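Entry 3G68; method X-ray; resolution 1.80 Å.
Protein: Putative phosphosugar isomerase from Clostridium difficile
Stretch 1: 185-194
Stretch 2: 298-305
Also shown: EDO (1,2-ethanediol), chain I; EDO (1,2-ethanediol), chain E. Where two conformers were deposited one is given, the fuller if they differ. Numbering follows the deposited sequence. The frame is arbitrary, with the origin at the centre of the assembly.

Stretch 1 (185-194) NRFEAVYKLS
Stretch 2 (298-305) NLKIDITD

The contact between the two stretches centres on apolar side chains that the helix that includes Val190, Leu193 and Ser194 and continues beyond the stretch presents to the extended segment 299–304. The two run antiparallel: CA atoms pair as Val190 with Ile301 at 6.3 Å, Ser194 with Leu299 at 7.2 Å and Arg186 with Ile303 at 7.5 Å, so one helical turn of four residues spans two residues of extended chain. At the closest pairing, Val190 CG1 lies 3.8 Å from Ile301 CD1. Val190 is a t rotamer whose CA-to-CB bond points sideways, whereas Ile301 (phi/psi -130/135) points toward the helix and, with chi1 at 46° (p) and chi2 t, carries its CD1 to the valine. Ile301 CG2 meets Leu193 CD1, also at 3.8 Å, so the branched isoleucine touches two helical positions three residues apart, Val190 and Leu193. Both Val190 and Ile301 are buried, as suits side chains without polar groups.

Leu193 (chi1 m, chi2 t) points toward the second stretch and extends the apolar patch to Leu299, a strand residue at -119/109 with chi1 t and chi2 p. Leu299 CD1 packs 4.1 Å from Leu193 CB and 3.7 Å from Leu193 O, while Leu299 CD2 lies 3.7 Å from Ser194 OG. The small Ser194 (chi1 m) turns its hydroxyl back to its own helix, where Ser194 OG donates a 2.7 Å hydrogen bond to Val190 O; this satisfies the group beside a leucine. Between Leu299 and Ile301, Lys300 points away in an all-t conformation, consistent with the alternation of an extended chain. In all, 391 Å² is buried, summed over both sides.

Val190 N donates a 2.9 Å backbone hydrogen bond to Arg186 O. Arg186 points toward the second stretch, and its long side chain, m at chi1 and t at chi2 and chi3, reaches the polar edge. There Arg186 NH1 sits 2.9 Å from Asp302 O. Asp302 is a t rotamer whose CB points sideways but whose carboxylate comes nearer; Arg186 NH1 and Asp302 OD1 form a long salt bridge of 4.0 Å, with the oxygen well out of the guanidinium plane, so that their direct side-chain contact is one of charge, with no N-H pointing at the oxygen. A water bridges the pair, accepting weakly from Arg186 NH1 at 3.3 Å and donating to Asp302 OD1 at 3.2 Å.

The ethanediol of chain I, probably from the crystallisation liquor, touches both stretches: Asp302 N donates to its O1 at 2.6 Å, its O2 donates to Asp302 O at 2.7 Å, and its C1 lies 3.4 Å from Leu193 CD1.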

# COMPACT_ATOMS: atom_id res chain seq x y z
N ASN B 185 14.05 25.34 -19.65
CA ASN B 185 14.00 23.90 -19.49
C ASN B 185 13.89 23.11 -20.80
O ASN B 185 14.10 21.90 -20.82
CB ASN B 185 12.86 23.48 -18.56
CG ASN B 185 13.10 22.09 -17.98
OD1 ASN B 185 14.19 21.80 -17.49
ND2 ASN B 185 12.10 21.24 -18.04
N ARG B 186 13.54 23.79 -21.88
CA ARG B 186 13.47 23.16 -23.22
C ARG B 186 14.78 23.24 -23.99
O ARG B 186 14.92 22.61 -25.04
CB ARG B 186 12.37 23.84 -24.05
CG ARG B 186 11.01 23.65 -23.40
CD ARG B 186 9.95 24.14 -24.32
NE ARG B 186 8.63 23.85 -23.80
CZ ARG B 186 7.51 24.06 -24.47
NH1 ARG B 186 7.53 24.57 -25.69
NH2 ARG B 186 6.35 23.75 -23.90
N PHE B 187 15.73 24.01 -23.47
CA PHE B 187 17.00 24.25 -24.16
C PHE B 187 17.71 22.95 -24.52
O PHE B 187 18.08 22.75 -25.67
CB PHE B 187 17.86 25.17 -23.28
CG PHE B 187 19.15 25.64 -23.91
CD1 PHE B 187 20.24 24.78 -24.01
CD2 PHE B 187 19.30 26.99 -24.29
CE1 PHE B 187 21.46 25.24 -24.55
CE2 PHE B 187 20.49 27.45 -24.84
CZ PHE B 187 21.57 26.60 -24.97
N GLU B 188 17.88 22.06 -23.54
CA GLU B 188 18.55 20.76 -23.75
C GLU B 188 17.85 19.93 -24.80
O GLU B 188 18.51 19.36 -25.67
CB GLU B 188 18.57 19.98 -22.43
CG GLU B 188 19.19 18.59 -22.48
CD GLU B 188 20.70 18.60 -22.45
OE1 GLU B 188 21.30 19.67 -22.21
OE2 GLU B 188 21.28 17.51 -22.65
N ALA B 189 16.52 19.82 -24.70
CA ALA B 189 15.74 19.04 -25.68
C ALA B 189 15.93 19.59 -27.12
O ALA B 189 16.12 18.82 -28.09
CB ALA B 189 14.26 19.01 -25.31
N VAL B 190 15.91 20.93 -27.24
CA VAL B 190 16.14 21.58 -28.54
C VAL B 190 17.57 21.29 -29.07
O VAL B 190 17.77 21.02 -30.25
CB VAL B 190 15.79 23.10 -28.48
CG1 VAL B 190 16.29 23.85 -29.76
CG2 VAL B 190 14.29 23.28 -28.24
N TYR B 191 18.56 21.35 -28.18
CA TYR B 191 19.95 21.04 -28.51
C TYR B 191 20.09 19.62 -29.09
O TYR B 191 20.71 19.39 -30.15
CB TYR B 191 20.82 21.23 -27.26
CG TYR B 191 22.30 21.09 -27.47
CD1 TYR B 191 22.88 19.85 -27.56
CD2 TYR B 191 23.12 22.21 -27.51
CE1 TYR B 191 24.24 19.72 -27.73
CE2 TYR B 191 24.48 22.10 -27.69
CZ TYR B 191 25.02 20.84 -27.82
OH TYR B 191 26.36 20.65 -28.01
N LYS B 192 19.48 18.64 -28.41
CA LYS B 192 19.50 17.25 -28.86
C LYS B 192 18.89 17.09 -30.25
O LYS B 192 19.47 16.43 -31.09
CB LYS B 192 18.76 16.38 -27.87
CG LYS B 192 19.49 16.17 -26.54
CD LYS B 192 18.52 15.46 -25.57
CE LYS B 192 19.14 15.08 -24.26
NZ LYS B 192 18.12 14.46 -23.35
N LEU B 193 17.73 17.69 -30.48
CA LEU B 193 17.10 17.59 -31.81
C LEU B 193 17.95 18.32 -32.87
O LEU B 193 18.11 17.84 -33.99
CB LEU B 193 15.70 18.13 -31.76
CG LEU B 193 14.68 17.31 -30.96
CD1 LEU B 193 13.47 18.16 -30.68
CD2 LEU B 193 14.34 16.04 -31.76
N SER B 194 18.50 19.47 -32.48
CA SER B 194 19.42 20.20 -33.38
C SER B 194 20.60 19.34 -33.84
O SER B 194 20.93 19.31 -35.03
CB SER B 194 19.92 21.46 -32.70
OG SER B 194 18.84 22.34 -32.41
N ASN B 298 14.27 20.06 -42.75
CA ASN B 298 13.56 20.83 -41.73
C ASN B 298 13.78 20.32 -40.31
O ASN B 298 14.02 19.12 -40.10
CB ASN B 298 12.07 20.90 -42.06
CG ASN B 298 11.80 21.62 -43.37
OD1 ASN B 298 12.66 22.35 -43.86
ND2 ASN B 298 10.60 21.43 -43.94
N LEU B 299 13.75 21.24 -39.35
CA LEU B 299 13.94 20.94 -37.93
C LEU B 299 12.67 21.34 -37.19
O LEU B 299 12.40 22.54 -37.01
CB LEU B 299 15.13 21.69 -37.34
CG LEU B 299 15.34 21.59 -35.81
CD1 LEU B 299 15.46 20.12 -35.34
CD2 LEU B 299 16.57 22.39 -35.39
N LYS B 300 11.91 20.34 -36.74
CA LYS B 300 10.71 20.56 -35.97
C LYS B 300 11.07 20.59 -34.49
O LYS B 300 11.54 19.58 -33.94
CB LYS B 300 9.70 19.47 -36.25
CG LYS B 300 8.33 19.71 -35.67
CD LYS B 300 7.37 18.61 -36.16
CE LYS B 300 5.92 18.90 -35.80
NZ LYS B 300 4.96 17.98 -36.52
N ILE B 301 10.92 21.74 -33.86
CA ILE B 301 11.19 21.87 -32.42
C ILE B 301 10.02 22.53 -31.74
O ILE B 301 9.49 23.52 -32.24
CB ILE B 301 12.54 22.57 -32.10
CG1 ILE B 301 12.72 23.84 -32.95
CG2 ILE B 301 13.72 21.56 -32.26
CD1 ILE B 301 14.02 24.57 -32.71
N ASP B 302 9.61 21.98 -30.61
CA ASP B 302 8.44 22.48 -29.91
C ASP B 302 8.84 23.56 -28.89
O ASP B 302 9.16 23.27 -27.72
CB ASP B 302 7.68 21.34 -29.23
CG ASP B 302 6.44 21.83 -28.52
OD1 ASP B 302 5.92 22.90 -28.90
OD2 ASP B 302 6.01 21.14 -27.58
N ILE B 303 8.82 24.79 -29.41
CA ILE B 303 9.20 26.02 -28.71
C ILE B 303 7.90 26.71 -28.29
O ILE B 303 6.90 26.61 -29.00
CB ILE B 303 9.99 26.95 -29.72
CG1 ILE B 303 11.32 26.29 -30.10
CG2 ILE B 303 10.28 28.34 -29.16
CD1 ILE B 303 12.11 27.05 -31.13
N THR B 304 7.92 27.40 -27.14
CA THR B 304 6.76 28.17 -26.68
C THR B 304 6.21 29.11 -27.75
O THR B 304 6.94 29.60 -28.60
CB THR B 304 7.05 29.09 -25.48
OG1 THR B 304 5.86 29.83 -25.17
CG2 THR B 304 8.19 30.11 -25.79
N ASP B 305 4.92 29.38 -27.62
CA ASP B 305 4.18 30.26 -28.50
C ASP B 305 4.47 31.74 -28.11
O ASP B 305 4.22 32.67 -28.91
CB ASP B 305 2.66 29.96 -28.34
CG ASP B 305 1.90 30.04 -29.63
OD1 ASP B 305 2.38 29.46 -30.63
OD2 ASP B 305 0.79 30.63 -29.64
C1 EDO I . 11.97 20.02 -28.30
O1 EDO I . 10.98 20.15 -29.33
C2 EDO I . 11.63 20.92 -27.12
O2 EDO I . 10.22 20.94 -26.86
C1 EDO E . 19.85 13.60 -20.38
O1 EDO E . 19.10 12.78 -21.28
C2 EDO E . 18.85 14.48 -19.64
O2 EDO E . 18.31 15.52 -20.47
O HOH W 1 4.45 24.93 -26.85